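Local coordinates for protein TruD (Uncultured prochloron, PDB 4BS9) that probably acts as the ATP-dependent heterocyclase of trunkamide biosynthesis, converting cysteine residues of the precursor peptide into thiazoline rings, at residues V483-W487 with F746-F750; A667-L671 with T777-F781. All blocks are in the same frame, centred on the assembly; numbering follows the deposited sequence.

Interaction 1. Residues V483-W487 with F746-F750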
loop_
_atom_site.group_PDB
_atom_site.type_symbol
_atom_site.label_atom_id
_atom_site.label_comp_id
_atom_site.label_asym_id
_atom_site.label_seq_id
_atom_site.Cartn_x
_atom_site.Cartn_y
_atom_site.Cartn_z
ATOM N N VAL A 483 -8.804 27.899 -26.533
ATOM C CA VAL A 483 -9.010 26.584 -25.963
ATOM C C VAL A 483 -8.616 25.527 -26.989
ATOM O O VAL A 483 -8.454 25.820 -28.179
ATOM C CB VAL A 483 -10.504 26.407 -25.566
ATOM C CG1 VAL A 483 -10.700 25.264 -24.579
ATOM C CG2 VAL A 483 -11.054 27.685 -24.946
ATOM N N THR A 484 -8.435 24.305 -26.504
ATOM C CA THR A 484 -8.324 23.129 -27.355
ATOM C C THR A 484 -9.593 22.868 -28.182
ATOM O O THR A 484 -9.523 22.260 -29.254
ATOM C CB THR A 484 -8.009 21.877 -26.518
ATOM O OG1 THR A 484 -7.804 20.766 -27.394
ATOM C CG2 THR A 484 -9.147 21.549 -25.532
ATOM N N HIS A 485 -10.742 23.307 -27.665
ATOM C CA HIS A 485 -12.031 23.224 -28.368
ATOM C C HIS A 485 -12.056 24.044 -29.662
ATOM O O HIS A 485 -12.508 23.568 -30.701
ATOM C CB HIS A 485 -13.170 23.751 -27.474
ATOM C CG HIS A 485 -13.604 22.804 -26.397
ATOM N ND1 HIS A 485 -13.813 23.207 -25.094
ATOM C CD2 HIS A 485 -13.895 21.481 -26.432
ATOM C CE1 HIS A 485 -14.203 22.172 -24.371
ATOM N NE2 HIS A 485 -14.262 21.113 -25.160
ATOM N N ASP A 486 -11.570 25.279 -29.583
ATOM C CA ASP A 486 -11.789 26.277 -30.637
ATOM C C ASP A 486 -10.880 26.100 -31.857
ATOM O O ASP A 486 -10.815 26.989 -32.710
ATOM C CB ASP A 486 -11.612 27.694 -30.075
ATOM C CG ASP A 486 -12.395 27.925 -28.790
ATOM O OD1 ASP A 486 -13.172 27.034 -28.378
ATOM O OD2 ASP A 486 -12.222 29.002 -28.186
ATOM N N TRP A 487 -10.164 24.977 -31.934
ATOM C CA TRP A 487 -9.516 24.578 -33.174
ATOM C C TRP A 487 -10.621 24.236 -34.154
ATOM O O TRP A 487 -11.374 23.276 -33.948
ATOM C CB TRP A 487 -8.624 23.352 -32.970
ATOM C CG TRP A 487 -8.219 22.674 -34.262
ATOM C CD1 TRP A 487 -8.853 21.615 -34.891
ATOM C CD2 TRP A 487 -7.103 23.014 -35.088
ATOM N NE1 TRP A 487 -8.188 21.284 -36.050
ATOM C CE2 TRP A 487 -7.110 22.120 -36.193
ATOM C CE3 TRP A 487 -6.090 23.981 -35.002
ATOM C CZ2 TRP A 487 -6.139 22.167 -37.195
ATOM C CZ3 TRP A 487 -5.122 24.031 -36.002
ATOM C CH2 TRP A 487 -5.156 23.131 -37.087
ATOM N N PHE A 746 -22.476 19.764 -29.321
ATOM C CA PHE A 746 -21.308 19.752 -28.471
ATOM C C PHE A 746 -20.810 21.176 -28.378
ATOM O O PHE A 746 -21.183 22.025 -29.193
ATOM C CB PHE A 746 -20.258 18.841 -29.087
ATOM C CG PHE A 746 -19.027 18.660 -28.248
ATOM C CD1 PHE A 746 -19.120 18.284 -26.916
ATOM C CD2 PHE A 746 -17.757 18.831 -28.810
ATOM C CE1 PHE A 746 -17.976 18.106 -26.154
ATOM C CE2 PHE A 746 -16.615 18.655 -28.052
ATOM C CZ PHE A 746 -16.725 18.291 -26.723
ATOM N N TRP A 747 -19.988 21.425 -27.367
ATOM C CA TRP A 747 -19.438 22.745 -27.101
ATOM C C TRP A 747 -18.773 23.340 -28.338
ATOM O O TRP A 747 -18.115 22.634 -29.094
ATOM C CB TRP A 747 -18.457 22.682 -25.907
ATOM C CG TRP A 747 -19.147 22.321 -24.589
ATOM C CD1 TRP A 747 -20.410 22.688 -24.196
ATOM C CD2 TRP A 747 -18.613 21.540 -23.508
ATOM N NE1 TRP A 747 -20.695 22.184 -22.952
ATOM C CE2 TRP A 747 -19.612 21.476 -22.502
ATOM C CE3 TRP A 747 -17.389 20.892 -23.285
ATOM C CZ2 TRP A 747 -19.424 20.789 -21.292
ATOM C CZ3 TRP A 747 -17.199 20.206 -22.072
ATOM C CH2 TRP A 747 -18.214 20.166 -21.094
ATOM N N SER A 748 -19.017 24.627 -28.571
ATOM C CA SER A 748 -18.174 25.451 -29.441
ATOM C C SER A 748 -18.437 25.317 -30.949
ATOM O O SER A 748 -17.630 25.774 -31.760
ATOM C CB SER A 748 -16.707 25.142 -29.129
ATOM O OG SER A 748 -15.858 26.182 -29.540
ATOM N N ARG A 749 -19.559 24.714 -31.328
ATOM C CA ARG A 749 -19.845 24.426 -32.738
ATOM C C ARG A 749 -21.192 24.978 -33.095
ATOM O O ARG A 749 -22.184 24.590 -32.481
ATOM C CB ARG A 749 -19.850 22.920 -32.979
ATOM C CG ARG A 749 -18.485 22.261 -32.888
ATOM C CD ARG A 749 -18.626 20.953 -32.132
ATOM N NE ARG A 749 -17.611 19.939 -32.434
ATOM C CZ ARG A 749 -16.334 19.994 -32.066
ATOM N NH1 ARG A 749 -15.839 21.045 -31.414
ATOM N NH2 ARG A 749 -15.540 18.991 -32.385
ATOM N N PHE A 750 -21.225 25.846 -34.104
ATOM C CA PHE A 750 -22.391 26.693 -34.377
ATOM C C PHE A 750 -23.034 26.495 -35.744
ATOM O O PHE A 750 -23.644 27.426 -36.295
ATOM C CB PHE A 750 -22.006 28.164 -34.234
ATOM C CG PHE A 750 -21.421 28.487 -32.913
ATOM C CD1 PHE A 750 -22.186 28.355 -31.776
ATOM C CD2 PHE A 750 -20.101 28.893 -32.803
ATOM C CE1 PHE A 750 -21.650 28.631 -30.540
ATOM C CE2 PHE A 750 -19.554 29.175 -31.571
ATOM C CZ PHE A 750 -20.331 29.041 -30.437
#
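Aromatic contact accounts for much of this junction between two irregular loops. H485 points toward 746-750 and gives up the most surface, 96 Å² of its area being covered. Its imidazole meets two rings, with H485 CE1 3.6 Å from W747 CE3 and H485 NE2 4.1 Å from F746 CZ. Both pairs are oblique, the planes standing at 80° to F746 and 75° to W747, and H485, F746 and W747 together form an aromatic cluster.

One hydrogen bond crosses the interface, from S748 OG to D486 OD1 at 3.0 Å. S748 is the third residue of a type II beta turn from F746 to R749, with the positive phi (81°) that this position requires, and its t rotamer carries the hydroxyl to the carboxylate. Beside this bond, the CB atoms of H485 and S748 lie 4.1 Å apart in van der Waals contact.

Around the pair, F746 and W747 rest on R559 of helix 545-568, and W747 also touches C563. The contact thereby places the loop between helix 474-479 and strand 497-505 against the turn that follows strand 735-740 and precedes helix 754-761.

Interaction 2. Residues A667-L671 with T777-F781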
loop_
_atom_site.group_PDB
_atom_site.type_symbol
_atom_site.label_atom_id
_atom_site.label_comp_id
_atom_site.label_asym_id
_atom_site.label_seq_id
_atom_site.Cartn_x
_atom_site.Cartn_y
_atom_site.Cartn_z
ATOM N N ALA A 667 -6.524 29.512 -16.093
ATOM C CA ALA A 667 -7.281 29.652 -17.335
ATOM C C ALA A 667 -8.087 30.986 -17.416
ATOM O O ALA A 667 -7.504 32.045 -17.707
ATOM C CB ALA A 667 -8.175 28.424 -17.545
ATOM N N THR A 668 -9.401 30.932 -17.143
ATOM C CA THR A 668 -10.316 32.073 -17.336
ATOM C C THR A 668 -10.621 32.858 -16.020
ATOM O O THR A 668 -9.997 32.634 -14.970
ATOM C CB THR A 668 -11.644 31.624 -18.021
ATOM O OG1 THR A 668 -12.413 30.823 -17.113
ATOM C CG2 THR A 668 -11.377 30.851 -19.336
ATOM N N ASP A 669 -11.566 33.794 -16.105
ATOM C CA ASP A 669 -11.883 34.705 -15.013
ATOM C C ASP A 669 -13.389 34.749 -14.704
ATOM O O ASP A 669 -13.893 35.727 -14.127
ATOM C CB ASP A 669 -11.407 36.105 -15.392
ATOM C CG ASP A 669 -12.292 36.773 -16.463
ATOM O OD1 ASP A 669 -13.527 36.523 -16.517
ATOM O OD2 ASP A 669 -11.745 37.579 -17.243
ATOM N N TRP A 670 -14.107 33.710 -15.116
ATOM C CA TRP A 670 -15.501 33.561 -14.763
ATOM C C TRP A 670 -15.668 33.815 -13.278
ATOM O O TRP A 670 -16.415 34.717 -12.875
ATOM C CB TRP A 670 -15.924 32.148 -15.074
ATOM C CG TRP A 670 -17.336 31.810 -14.744
ATOM C CD1 TRP A 670 -17.779 31.089 -13.680
ATOM C CD2 TRP A 670 -18.488 32.132 -15.524
ATOM N NE1 TRP A 670 -19.143 30.955 -13.738
ATOM C CE2 TRP A 670 -19.602 31.590 -14.861
ATOM C CE3 TRP A 670 -18.688 32.841 -16.716
ATOM C CZ2 TRP A 670 -20.891 31.731 -15.341
ATOM C CZ3 TRP A 670 -19.972 32.981 -17.190
ATOM C CH2 TRP A 670 -21.057 32.431 -16.506
ATOM N N LEU A 671 -14.934 33.048 -12.470
ATOM C CA LEU A 671 -15.050 33.117 -11.006
ATOM C C LEU A 671 -14.832 34.493 -10.418
ATOM O O LEU A 671 -15.338 34.803 -9.345
ATOM C CB LEU A 671 -14.077 32.149 -10.352
ATOM C CG LEU A 671 -14.472 30.691 -10.545
ATOM C CD1 LEU A 671 -13.367 29.817 -9.995
ATOM C CD2 LEU A 671 -15.803 30.363 -9.873
ATOM N N THR A 777 -19.467 34.208 -24.064
ATOM C CA THR A 777 -18.650 33.912 -22.898
ATOM C C THR A 777 -18.111 32.491 -23.001
ATOM O O THR A 777 -18.868 31.561 -23.315
ATOM C CB THR A 777 -19.465 34.021 -21.606
ATOM O OG1 THR A 777 -19.975 35.353 -21.481
ATOM C CG2 THR A 777 -18.609 33.687 -20.393
ATOM N N PRO A 778 -16.811 32.303 -22.704
ATOM C CA PRO A 778 -16.251 30.974 -22.888
ATOM C C PRO A 778 -16.407 30.134 -21.626
ATOM O O PRO A 778 -16.061 30.599 -20.546
ATOM C CB PRO A 778 -14.776 31.277 -23.157
ATOM C CG PRO A 778 -14.489 32.543 -22.392
ATOM C CD PRO A 778 -15.812 33.209 -22.089
ATOM N N MET A 779 -16.898 28.907 -21.766
ATOM C CA MET A 779 -17.273 28.071 -20.625
ATOM C C MET A 779 -18.272 27.016 -21.200
ATOM O O MET A 779 -18.485 27.017 -22.409
ATOM C CB MET A 779 -17.893 28.984 -19.546
ATOM C CG MET A 779 -17.770 28.547 -18.089
ATOM S SD MET A 779 -16.114 27.938 -17.711
ATOM C CE MET A 779 -15.679 29.321 -16.671
ATOM N N PRO A 780 -18.889 26.122 -20.370
ATOM C CA PRO A 780 -18.739 26.063 -18.936
ATOM C C PRO A 780 -17.816 24.966 -18.423
ATOM O O PRO A 780 -18.200 23.781 -18.413
ATOM C CB PRO A 780 -20.173 25.827 -18.461
ATOM C CG PRO A 780 -20.729 24.924 -19.511
ATOM C CD PRO A 780 -19.919 25.138 -20.783
ATOM N N PHE A 781 -16.615 25.374 -17.990
ATOM C CA PHE A 781 -15.729 24.499 -17.250
ATOM C C PHE A 781 -15.380 23.316 -18.153
ATOM O O PHE A 781 -15.483 23.387 -19.380
ATOM C CB PHE A 781 -16.417 23.989 -15.964
ATOM C CG PHE A 781 -16.813 25.074 -14.982
ATOM C CD1 PHE A 781 -17.694 26.100 -15.332
ATOM C CD2 PHE A 781 -16.345 25.039 -13.681
ATOM C CE1 PHE A 781 -18.059 27.079 -14.418
ATOM C CE2 PHE A 781 -16.713 26.014 -12.763
ATOM C CZ PHE A 781 -17.568 27.036 -13.131
ATOM O OXT PHE A 781 -15.014 22.240 -17.685
#
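The indole of W670 is overlapped by M779 and F781 on one of its faces. The M779 sulfur SD lies 5.3 Å from the centroid of the W670 five-membered ring and 22° off its normal, an oblique Met-aromatic contact. The methyl end of the same side chain reaches back to the root of the tryptophan, with M779 CE 3.3 Å from W670 CB, and also comes to 3.6 Å from T668 OG1. F781 approaches with its edge toward the indole face in an offset edge-to-face pair, planes at 76° and centroids 5.6 Å apart; its CE1 is 4.1 Å from W670 NE1. At the far end of the indole, T777 CG2 meets the ring edge, 3.6 Å from W670 CZ3.

No hydrogen bond crosses between the two segments; the contact is made by packing of apolar side chains, sulfur and rings. W670 NE1 instead makes a weak hydrogen bond to I627 O, and its ring also meets W566 of helix 545-568. W670 opens the short helix 670-673.

The tail has no regular secondary structure, and a cis peptide bond precedes P780. P778 and P780, alternating with T777 and M779, are consistent with the proline-rich PxPxP C-terminus of azoline-forming YcaO proteins, which in relatives is thought to lie near the active site.

In the fold
Both are surface contacts, their centres about 14 Å apart; interaction 1 joins two loops, whereas interaction 2 sets the start of helix 670-673 against the C-terminal tail. They meet where W747 NE1 packs 3.7 Å from P780 CD. Helix 545-568 is their common backing: F746 and W747 lean on it from interaction 1, M779 and P780 from interaction 2. Their segments alternate along the chain, so the C-terminal tail and the turn at 746-750 are each tied to earlier parts of the enzyme. The chemistry differs. Interaction 1 combines a histidine-centred aromatic cluster with a serine-aspartate hydrogen bond, whereas interaction 2 is held by sulfur, methyl and ring contacts about a buried tryptophan, at the end of the chain.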